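Local structure of polymerase cofactor VP35 (Reston ebolavirus, 3L2A) at residues 30-38 / 109-117; 44-55 / 65-76. The protein is a viral polymerase cofactor whose interferon inhibitory domain, an RNA-binding domain, helps the virus evade the host interferon response. All coordinates share one frame; numbering follows the deposited sequence. Where two conformers were deposited one is given.

Interaction 1: residues 30-38 / 109-117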
loop_
_atom_site.group_PDB
_atom_site.type_symbol
_atom_site.label_atom_id
_atom_site.label_comp_id
_atom_site.label_asym_id
_atom_site.label_seq_id
_atom_site.Cartn_x
_atom_site.Cartn_y
_atom_site.Cartn_z
ATOM N N GLN A 30 5.049 -1.346 -2.502
ATOM C CA GLN A 30 4.186 -2.398 -1.956
ATOM C C GLN A 30 2.816 -1.820 -1.589
ATOM O O GLN A 30 1.763 -2.439 -1.869
ATOM C CB GLN A 30 4.826 -3.096 -0.752
ATOM C CG GLN A 30 4.009 -4.270 -0.258
ATOM C CD GLN A 30 3.881 -5.381 -1.284
ATOM O OE1 GLN A 30 2.772 -5.709 -1.733
ATOM N NE2 GLN A 30 5.008 -5.952 -1.674
ATOM N N LEU A 31 2.825 -0.618 -1.002
ATOM C CA LEU A 31 1.559 0.063 -0.664
ATOM C C LEU A 31 0.688 0.343 -1.872
ATOM O O LEU A 31 -0.525 0.159 -1.790
ATOM C CB LEU A 31 1.816 1.331 0.153
ATOM C CG LEU A 31 0.559 2.039 0.680
ATOM C CD1 LEU A 31 -0.408 1.149 1.484
ATOM C CD2 LEU A 31 0.978 3.254 1.460
ATOM N N VAL A 32 1.291 0.749 -2.998
ATOM C CA VAL A 32 0.524 0.967 -4.242
ATOM C C VAL A 32 -0.175 -0.335 -4.633
ATOM O O VAL A 32 -1.344 -0.339 -4.972
ATOM C CB VAL A 32 1.459 1.422 -5.354
ATOM C CG1 VAL A 32 0.802 1.279 -6.778
ATOM C CG2 VAL A 32 1.918 2.882 -5.103
ATOM N N GLN A 33 0.558 -1.453 -4.572
ATOM C CA GLN A 33 -0.061 -2.743 -4.931
ATOM C C GLN A 33 -1.234 -3.109 -4.020
ATOM O O GLN A 33 -2.276 -3.593 -4.497
ATOM C CB GLN A 33 0.987 -3.847 -4.902
ATOM C CG GLN A 33 2.105 -3.571 -5.859
ATOM C CD GLN A 33 3.267 -4.516 -5.648
ATOM O OE1 GLN A 33 3.080 -5.730 -5.562
ATOM N NE2 GLN A 33 4.471 -3.966 -5.584
ATOM N N VAL A 34 -1.058 -2.865 -2.728
ATOM C CA VAL A 34 -2.068 -3.175 -1.711
ATOM C C VAL A 34 -3.303 -2.315 -1.968
ATOM O O VAL A 34 -4.423 -2.814 -1.973
ATOM C CB VAL A 34 -1.508 -2.941 -0.288
ATOM C CG1 VAL A 34 -2.637 -2.912 0.770
ATOM C CG2 VAL A 34 -0.416 -4.024 0.083
ATOM N N ILE A 35 -3.078 -1.029 -2.210
ATOM C CA ILE A 35 -4.189 -0.069 -2.453
ATOM C C ILE A 35 -4.900 -0.416 -3.736
ATOM O O ILE A 35 -6.143 -0.407 -3.794
ATOM C CB ILE A 35 -3.616 1.360 -2.508
ATOM C CG1 ILE A 35 -3.254 1.805 -1.074
ATOM C CG2 ILE A 35 -4.582 2.350 -3.193
ATOM C CD1 ILE A 35 -2.503 3.190 -1.026
ATOM N N CYS A 36 -4.139 -0.705 -4.796
ATOM C CA CYS A 36 -4.794 -1.019 -6.065
ATOM C C CYS A 36 -5.594 -2.327 -6.023
ATOM O O CYS A 36 -6.648 -2.418 -6.647
ATOM C CB CYS A 36 -3.817 -1.028 -7.241
ATOM S SG CYS A 36 -3.220 0.591 -7.619
ATOM N N LYS A 37 -5.080 -3.340 -5.338
ATOM C CA LYS A 37 -5.848 -4.586 -5.166
ATOM C C LYS A 37 -7.151 -4.340 -4.388
ATOM O O LYS A 37 -8.238 -4.777 -4.802
ATOM C CB LYS A 37 -4.993 -5.644 -4.449
ATOM C CG LYS A 37 -5.741 -6.952 -4.322
ATOM C CD LYS A 37 -4.830 -8.116 -3.965
ATOM C CE LYS A 37 -5.523 -9.434 -4.323
ATOM N NZ LYS A 37 -6.926 -9.479 -3.847
ATOM N N ILE A 38 -7.056 -3.618 -3.272
ATOM C CA ILE A 38 -8.245 -3.363 -2.457
ATOM C C ILE A 38 -9.223 -2.487 -3.275
ATOM O O ILE A 38 -10.432 -2.722 -3.311
ATOM C CB ILE A 38 -7.850 -2.728 -1.104
ATOM C CG1 ILE A 38 -7.237 -3.810 -0.205
ATOM C CG2 ILE A 38 -9.073 -2.092 -0.449
ATOM C CD1 ILE A 38 -6.375 -3.238 0.918
ATOM N N ILE A 109 -4.264 -0.792 8.232
ATOM C CA ILE A 109 -3.623 -0.091 7.113
ATOM C C ILE A 109 -3.473 1.417 7.387
ATOM O O ILE A 109 -2.440 1.984 7.061
ATOM C CB ILE A 109 -4.356 -0.359 5.788
ATOM C CG1 ILE A 109 -4.335 -1.866 5.479
ATOM C CG2 ILE A 109 -3.730 0.446 4.639
ATOM C CD1 ILE A 109 -5.219 -2.267 4.325
ATOM N N ASP A 110 -4.488 2.057 7.985
ATOM C CA ASP A 110 -4.434 3.519 8.210
ATOM C C ASP A 110 -3.436 3.951 9.292
ATOM O O ASP A 110 -3.130 5.144 9.430
ATOM C CB ASP A 110 -5.836 4.139 8.400
ATOM C CG ASP A 110 -6.390 3.969 9.808
ATOM O OD1 ASP A 110 -7.402 4.646 10.121
ATOM O OD2 ASP A 110 -5.853 3.164 10.592
ATOM N N ARG A 111 -2.904 2.978 10.028
ATOM C CA ARG A 111 -1.826 3.238 10.981
ATOM C C ARG A 111 -0.436 2.931 10.402
ATOM O O ARG A 111 0.565 3.034 11.099
ATOM C CB ARG A 111 -2.051 2.476 12.278
ATOM C CG ARG A 111 -3.308 2.902 12.998
ATOM C CD ARG A 111 -3.398 2.234 14.351
ATOM N NE ARG A 111 -4.570 2.676 15.097
ATOM C CZ ARG A 111 -4.792 2.388 16.376
ATOM N NH1 ARG A 111 -3.914 1.659 17.057
ATOM N NH2 ARG A 111 -5.889 2.833 16.979
ATOM N N GLY A 112 -0.375 2.582 9.116
ATOM C CA GLY A 112 0.914 2.432 8.436
ATOM C C GLY A 112 1.290 0.988 8.108
ATOM O O GLY A 112 2.324 0.746 7.513
ATOM N N TRP A 113 0.440 0.031 8.472
ATOM C CA TRP A 113 0.732 -1.384 8.224
ATOM C C TRP A 113 0.325 -1.726 6.810
ATOM O O TRP A 113 -0.874 -1.783 6.469
ATOM C CB TRP A 113 -0.010 -2.266 9.227
ATOM C CG TRP A 113 0.458 -2.027 10.634
ATOM C CD1 TRP A 113 -0.129 -1.223 11.580
ATOM C CD2 TRP A 113 1.623 -2.582 11.243
ATOM N NE1 TRP A 113 0.597 -1.264 12.748
ATOM C CE2 TRP A 113 1.683 -2.082 12.568
ATOM C CE3 TRP A 113 2.628 -3.463 10.801
ATOM C CZ2 TRP A 113 2.724 -2.420 13.460
ATOM C CZ3 TRP A 113 3.661 -3.811 11.698
ATOM C CH2 TRP A 113 3.693 -3.288 13.005
ATOM N N VAL A 114 1.316 -1.915 5.962
ATOM C CA VAL A 114 1.071 -2.130 4.552
ATOM C C VAL A 114 0.581 -3.549 4.238
ATOM O O VAL A 114 -0.386 -3.751 3.495
ATOM C CB VAL A 114 2.344 -1.777 3.725
ATOM C CG1 VAL A 114 2.115 -2.008 2.213
ATOM C CG2 VAL A 114 2.752 -0.324 3.990
ATOM N N CYS A 115 1.283 -4.540 4.769
ATOM C CA CYS A 115 0.944 -5.916 4.518
ATOM C C CYS A 115 1.642 -6.719 5.591
ATOM O O CYS A 115 2.443 -6.171 6.357
ATOM C CB CYS A 115 1.390 -6.339 3.115
ATOM S SG CYS A 115 3.200 -6.263 2.834
ATOM N N LEU A 116 1.315 -7.998 5.649
ATOM C CA LEU A 116 1.923 -8.901 6.623
ATOM C C LEU A 116 2.581 -10.015 5.851
ATOM O O LEU A 116 1.943 -10.662 5.037
ATOM C CB LEU A 116 0.847 -9.479 7.525
ATOM C CG LEU A 116 -0.111 -8.486 8.173
ATOM C CD1 LEU A 116 -1.131 -9.228 8.996
ATOM C CD2 LEU A 116 0.637 -7.502 9.048
ATOM N N PHE A 117 3.875 -10.211 6.086
ATOM C CA PHE A 117 4.601 -11.269 5.417
ATOM C C PHE A 117 4.602 -12.441 6.369
ATOM O O PHE A 117 5.208 -12.362 7.436
ATOM C CB PHE A 117 6.039 -10.848 5.132
ATOM C CG PHE A 117 6.165 -9.777 4.087
ATOM C CD1 PHE A 117 6.578 -8.501 4.438
ATOM C CD2 PHE A 117 5.879 -10.058 2.745
ATOM C CE1 PHE A 117 6.731 -7.504 3.483
ATOM C CE2 PHE A 117 6.021 -9.063 1.762
ATOM C CZ PHE A 117 6.448 -7.781 2.138
#

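Interaction 2: residues 44-55 / 65-76. With ACY (acetic acid), chain C.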
loop_
_atom_site.group_PDB
_atom_site.type_symbol
_atom_site.label_atom_id
_atom_site.label_comp_id
_atom_site.label_asym_id
_atom_site.label_seq_id
_atom_site.Cartn_x
_atom_site.Cartn_y
_atom_site.Cartn_z
ATOM N N LEU A 44 -13.426 0.814 -5.977
ATOM C CA LEU A 44 -13.052 2.142 -5.436
ATOM C C LEU A 44 -11.835 2.760 -6.127
ATOM O O LEU A 44 -11.271 3.727 -5.611
ATOM C CB LEU A 44 -12.806 2.013 -3.914
ATOM C CG LEU A 44 -14.111 1.816 -3.116
ATOM C CD1 LEU A 44 -13.781 1.461 -1.701
ATOM C CD2 LEU A 44 -14.937 3.127 -3.128
ATOM N N LEU A 45 -11.405 2.221 -7.272
ATOM C CA LEU A 45 -10.206 2.777 -7.918
ATOM C C LEU A 45 -10.321 4.249 -8.252
ATOM O O LEU A 45 -9.331 4.980 -8.203
ATOM C CB LEU A 45 -9.874 2.025 -9.207
ATOM C CG LEU A 45 -9.374 0.597 -8.953
ATOM C CD1 LEU A 45 -9.402 -0.170 -10.298
ATOM C CD2 LEU A 45 -7.967 0.608 -8.349
ATOM N N ASP A 46 -11.515 4.672 -8.663
ATOM C CA ASP A 46 -11.662 6.076 -9.066
ATOM C C ASP A 46 -11.729 7.027 -7.884
ATOM O O ASP A 46 -11.297 8.187 -7.984
ATOM C CB ASP A 46 -12.884 6.192 -9.986
ATOM C CG ASP A 46 -12.679 5.409 -11.257
ATOM O OD1 ASP A 46 -11.619 5.609 -11.881
ATOM O OD2 ASP A 46 -13.558 4.617 -11.625
ATOM N N THR A 47 -12.250 6.540 -6.760
ATOM C CA THR A 47 -12.173 7.311 -5.514
ATOM C C THR A 47 -10.713 7.468 -5.061
ATOM O O THR A 47 -10.272 8.547 -4.697
ATOM C CB THR A 47 -12.982 6.599 -4.432
ATOM O OG1 THR A 47 -14.366 6.539 -4.836
ATOM C CG2 THR A 47 -12.914 7.342 -3.112
ATOM N N ILE A 48 -9.986 6.363 -5.073
ATOM C CA ILE A 48 -8.559 6.374 -4.707
ATOM C C ILE A 48 -7.751 7.307 -5.638
ATOM O O ILE A 48 -6.947 8.111 -5.197
ATOM C CB ILE A 48 -8.037 4.938 -4.756
ATOM C CG1 ILE A 48 -8.650 4.130 -3.613
ATOM C CG2 ILE A 48 -6.500 4.910 -4.694
ATOM C CD1 ILE A 48 -8.470 2.580 -3.779
ATOM N N HIS A 49 -8.019 7.213 -6.929
ATOM C CA HIS A 49 -7.347 8.053 -7.918
ATOM C C HIS A 49 -7.638 9.526 -7.648
ATOM O O HIS A 49 -6.738 10.356 -7.711
ATOM C CB HIS A 49 -7.774 7.605 -9.325
ATOM C CG HIS A 49 -7.139 8.385 -10.440
ATOM N ND1 HIS A 49 -7.802 8.648 -11.621
ATOM C CD2 HIS A 49 -5.903 8.922 -10.575
ATOM C CE1 HIS A 49 -7.009 9.334 -12.429
ATOM N NE2 HIS A 49 -5.855 9.527 -11.813
ATOM N N ALA A 50 -8.893 9.828 -7.318
ATOM C CA ALA A 50 -9.321 11.216 -7.050
ATOM C C ALA A 50 -8.567 11.762 -5.849
ATOM O O ALA A 50 -8.100 12.882 -5.849
ATOM C CB ALA A 50 -10.826 11.248 -6.773
ATOM N N GLU A 51 -8.490 10.948 -4.801
ATOM C CA GLU A 51 -7.778 11.381 -3.586
ATOM C C GLU A 51 -6.273 11.543 -3.832
ATOM O O GLU A 51 -5.624 12.457 -3.289
ATOM C CB GLU A 51 -8.058 10.376 -2.477
ATOM C CG GLU A 51 -9.472 10.509 -1.972
ATOM C CD GLU A 51 -9.688 11.765 -1.156
ATOM O OE1 GLU A 51 -8.711 12.509 -0.903
ATOM O OE2 GLU A 51 -10.846 12.000 -0.760
ATOM N N PHE A 52 -5.714 10.648 -4.634
ATOM C CA PHE A 52 -4.292 10.735 -4.998
ATOM C C PHE A 52 -4.053 12.071 -5.692
ATOM O O PHE A 52 -3.165 12.823 -5.333
ATOM C CB PHE A 52 -3.906 9.584 -5.922
ATOM C CG PHE A 52 -2.431 9.507 -6.207
ATOM C CD1 PHE A 52 -1.542 9.185 -5.178
ATOM C CD2 PHE A 52 -1.934 9.740 -7.493
ATOM C CE1 PHE A 52 -0.159 9.085 -5.433
ATOM C CE2 PHE A 52 -0.558 9.648 -7.761
ATOM C CZ PHE A 52 0.328 9.303 -6.730
ATOM N N GLN A 53 -4.852 12.369 -6.712
ATOM C CA GLN A 53 -4.701 13.619 -7.444
ATOM C C GLN A 53 -4.883 14.849 -6.558
ATOM O O GLN A 53 -4.151 15.844 -6.695
ATOM C CB GLN A 53 -5.761 13.681 -8.535
ATOM C CG GLN A 53 -5.429 12.960 -9.807
ATOM C CD GLN A 53 -6.201 13.595 -11.008
ATOM O OE1 GLN A 53 -7.393 13.779 -10.931
ATOM N NE2 GLN A 53 -5.488 13.968 -12.073
ATOM N N ALA A 54 -5.893 14.811 -5.695
ATOM C CA ALA A 54 -6.198 15.950 -4.837
ATOM C C ALA A 54 -5.056 16.187 -3.865
ATOM O O ALA A 54 -4.751 17.330 -3.557
ATOM C CB ALA A 54 -7.494 15.746 -4.099
ATOM N N SER A 55 -4.414 15.113 -3.397
ATOM C CA SER A 55 -3.311 15.277 -2.447
ATOM C C SER A 55 -2.097 15.857 -3.119
ATOM O O SER A 55 -1.420 16.730 -2.552
ATOM C CB SER A 55 -2.981 13.946 -1.763
ATOM O OG SER A 55 -4.056 13.580 -0.914
ATOM N N ALA A 65 0.753 11.346 -0.295
ATOM C CA ALA A 65 -0.557 11.126 -0.933
ATOM C C ALA A 65 -1.085 9.705 -0.667
ATOM O O ALA A 65 -2.273 9.504 -0.378
ATOM C CB ALA A 65 -0.466 11.438 -2.453
ATOM N N LEU A 66 -0.184 8.719 -0.708
ATOM C CA LEU A 66 -0.570 7.338 -0.433
ATOM C C LEU A 66 -0.951 7.155 1.020
ATOM O O LEU A 66 -1.916 6.460 1.333
ATOM C CB LEU A 66 0.559 6.400 -0.811
ATOM C CG LEU A 66 0.863 6.300 -2.317
ATOM C CD1 LEU A 66 2.178 5.573 -2.513
ATOM C CD2 LEU A 66 -0.278 5.568 -3.067
ATOM N N ILE A 67 -0.180 7.749 1.924
ATOM C CA ILE A 67 -0.586 7.712 3.334
ATOM C C ILE A 67 -1.981 8.320 3.519
ATOM O O ILE A 67 -2.838 7.759 4.198
ATOM C CB ILE A 67 0.446 8.435 4.228
ATOM C CG1 ILE A 67 1.768 7.658 4.239
ATOM C CG2 ILE A 67 -0.096 8.634 5.665
ATOM C CD1 ILE A 67 2.903 8.386 4.979
ATOM N N GLN A 68 -2.218 9.457 2.872
ATOM C CA GLN A 68 -3.497 10.131 3.024
ATOM C C GLN A 68 -4.648 9.282 2.500
ATOM O O GLN A 68 -5.726 9.263 3.102
ATOM C CB GLN A 68 -3.438 11.522 2.388
ATOM C CG GLN A 68 -2.430 12.458 3.086
ATOM C CD GLN A 68 -2.711 12.741 4.557
ATOM O OE1 GLN A 68 -2.408 11.932 5.439
ATOM N NE2 GLN A 68 -3.217 13.936 4.836
ATOM N N ILE A 69 -4.425 8.572 1.397
ATOM C CA ILE A 69 -5.435 7.625 0.884
ATOM C C ILE A 69 -5.845 6.657 1.970
ATOM O O ILE A 69 -7.047 6.442 2.200
ATOM C CB ILE A 69 -4.966 6.868 -0.390
ATOM C CG1 ILE A 69 -4.927 7.828 -1.593
ATOM C CG2 ILE A 69 -5.858 5.615 -0.662
ATOM C CD1 ILE A 69 -4.019 7.365 -2.780
ATOM N N THR A 70 -4.870 6.095 2.666
ATOM C CA THR A 70 -5.171 5.058 3.690
ATOM C C THR A 70 -5.993 5.620 4.847
ATOM O O THR A 70 -6.780 4.899 5.459
ATOM C CB THR A 70 -3.922 4.360 4.225
ATOM O OG1 THR A 70 -3.124 5.257 5.011
ATOM C CG2 THR A 70 -3.092 3.773 3.060
ATOM N N LYS A 71 -5.834 6.917 5.084
ATOM C CA LYS A 71 -6.534 7.629 6.158
ATOM C C LYS A 71 -7.903 8.196 5.751
ATOM O O LYS A 71 -8.813 8.316 6.585
ATOM C CB LYS A 71 -5.634 8.769 6.653
ATOM C CG LYS A 71 -4.403 8.255 7.418
ATOM C CD LYS A 71 -3.296 9.303 7.517
ATOM C CE LYS A 71 -3.709 10.544 8.285
ATOM N NZ LYS A 71 -2.648 11.614 8.141
ATOM N N ARG A 72 -8.050 8.566 4.487
ATOM C CA ARG A 72 -9.267 9.259 4.074
ATOM C C ARG A 72 -10.338 8.286 3.596
ATOM O O ARG A 72 -11.517 8.468 3.893
ATOM C CB ARG A 72 -8.962 10.309 3.005
ATOM C CG ARG A 72 -8.059 11.421 3.504
ATOM C CD ARG A 72 -7.834 12.499 2.460
ATOM N NE ARG A 72 -6.855 13.472 2.939
ATOM C CZ ARG A 72 -6.087 14.228 2.163
ATOM N NH1 ARG A 72 -6.167 14.153 0.840
ATOM N NH2 ARG A 72 -5.237 15.074 2.722
ATOM N N VAL A 73 -9.914 7.249 2.877
ATOM C CA VAL A 73 -10.838 6.387 2.160
ATOM C C VAL A 73 -11.274 5.247 3.082
ATOM O O VAL A 73 -10.428 4.441 3.481
ATOM C CB VAL A 73 -10.200 5.862 0.847
ATOM C CG1 VAL A 73 -11.198 5.032 0.067
ATOM C CG2 VAL A 73 -9.687 7.034 -0.028
ATOM N N PRO A 74 -12.576 5.184 3.444
ATOM C CA PRO A 74 -13.058 4.252 4.463
ATOM C C PRO A 74 -12.682 2.799 4.332
ATOM O O PRO A 74 -12.555 2.113 5.365
ATOM C CB PRO A 74 -14.585 4.369 4.344
ATOM C CG PRO A 74 -14.813 5.736 3.971
ATOM C CD PRO A 74 -13.672 6.081 2.995
ATOM N N ILE A 75 -12.548 2.306 3.101
ATOM C CA ILE A 75 -12.242 0.879 2.883
ATOM C C ILE A 75 -10.975 0.433 3.607
ATOM O O ILE A 75 -10.878 -0.716 4.002
ATOM C CB ILE A 75 -12.148 0.504 1.362
ATOM C CG1 ILE A 75 -12.228 -1.014 1.149
ATOM C CG2 ILE A 75 -10.904 1.110 0.672
ATOM C CD1 ILE A 75 -13.581 -1.594 1.495
ATOM N N PHE A 76 -10.037 1.355 3.810
ATOM C CA PHE A 76 -8.750 1.022 4.428
ATOM C C PHE A 76 -8.826 0.904 5.928
ATOM O O PHE A 76 -7.880 0.466 6.563
ATOM C CB PHE A 76 -7.639 1.970 3.942
ATOM C CG PHE A 76 -7.407 1.854 2.481
ATOM C CD1 PHE A 76 -6.820 0.704 1.961
ATOM C CD2 PHE A 76 -7.824 2.866 1.606
ATOM C CE1 PHE A 76 -6.616 0.561 0.597
ATOM C CE2 PHE A 76 -7.629 2.722 0.238
ATOM C CZ PHE A 76 -7.033 1.587 -0.265
HETATM C C ACY C . -3.064 11.164 -11.313
HETATM O O ACY C . -3.560 10.391 -10.474
HETATM O OXT ACY C . -3.506 11.278 -12.485
HETATM C CH3 ACY C . -1.887 11.967 -10.830
#

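Interaction 1: residues 30-38 / 109-117
Val114, near the start of strand 113-117, points its side chain at helix 30-38 and meets three helical residues with one methyl. Its CG1, set anti to the backbone N (chi1 180°), comes within 3.6 Å of the backbone N of Leu31 and 3.9 Å of Leu31 CB, resting against the helix backbone itself. The side chains of Gln30, Leu31 and Val34 each run slantwise across this valine. Gln30 contributes its aliphatic part: CG lies 3.8 Å from Val114 CG1 and equally far from Cys115 SG, while the bend at chi2 (63°) turns the amide away from Val114, with NE2 at the edge of the Phe117 ring, 4.5 Å from CZ, and OE1 hydrogen-bonded to a glycerol probably from the crystallisation liquor. Val34 CG2 sits 3.4 Å from Val114 O. One turn later the geometry changes: Ile38 and Ile109 reach toward each other tip to tip, their CD1 methyls 3.7 Å apart. Helix and strand axes stand at 93°, the strand crossing the helix and not running along it. Mostly apolar groups thus join the helix to the strand and the preceding 3-10 turn; no hydrogen bond crosses, and Val114 O is buried without a partner, so cohesion rests on apolar packing and shape.

Interaction 2: residues 44-55 / 65-76
Two consecutive helices of the domain's helical bundle, 45-55 and 65-72, pack here as a steeply inclined pair, their axes 131° apart and 8.9 Å at closest approach. Ile69 is inserted between Ile48 and Phe52: its CD1 lies 3.8 Å from Phe52 CB, and its side chain crosses that of Ile48 at about a right angle. Phe52 CG lies anti to the backbone N (chi1 -173°), which carries the ring along to Ala65 and Leu66. Near the end of the first helix the small residues Ser55 and Ala65 let the backbones draw together, CB to CB 3.6 Å, and the Ala65 methyl also touches Phe52 CD1. Along the outer margin, in one of its two deposited conformers, Arg72 brings NH1 to 3.5 Å from Glu51 OE1, a weak salt bridge that is therefore tentative. Ser55 OG donates to Glu51 O, which also accepts Ser55 N from the opposite face of its carbonyl plane. At the other end, on the short helix 75-78, Ile75 CB meets Leu44 CD1 at 3.6 Å, and the edge of the Phe76 ring meets Ile48 CD1. Helix 27-41 adjoins through Ile35, which touches Ile48 and Leu66, and helix 10-19 through Met17, which touches the same two residues.

The centre of interaction 1 lies about 3 Å from that of the chain, and the contact joins helix 27-41 to the sheet; the centre of interaction 2, about 11 Å from that of the chain, marks a partly buried contact of helices with one another. Their chemistry follows their place: the central contact is mostly apolar, whereas interaction 2 combines an oily interior with a weak, tentative Glu-Arg pair on its margin. It also buries more surface, 611 Å² against 328 Å². Ile35 CG2 lies 3.5 Å from Ile48 CG2, and Ile38 CG2 meets Ile75 CG1 at 3.7 Å, so helix 27-41 packs on the helices of interaction 2 with one set of side chains and on strand 113-117 with another.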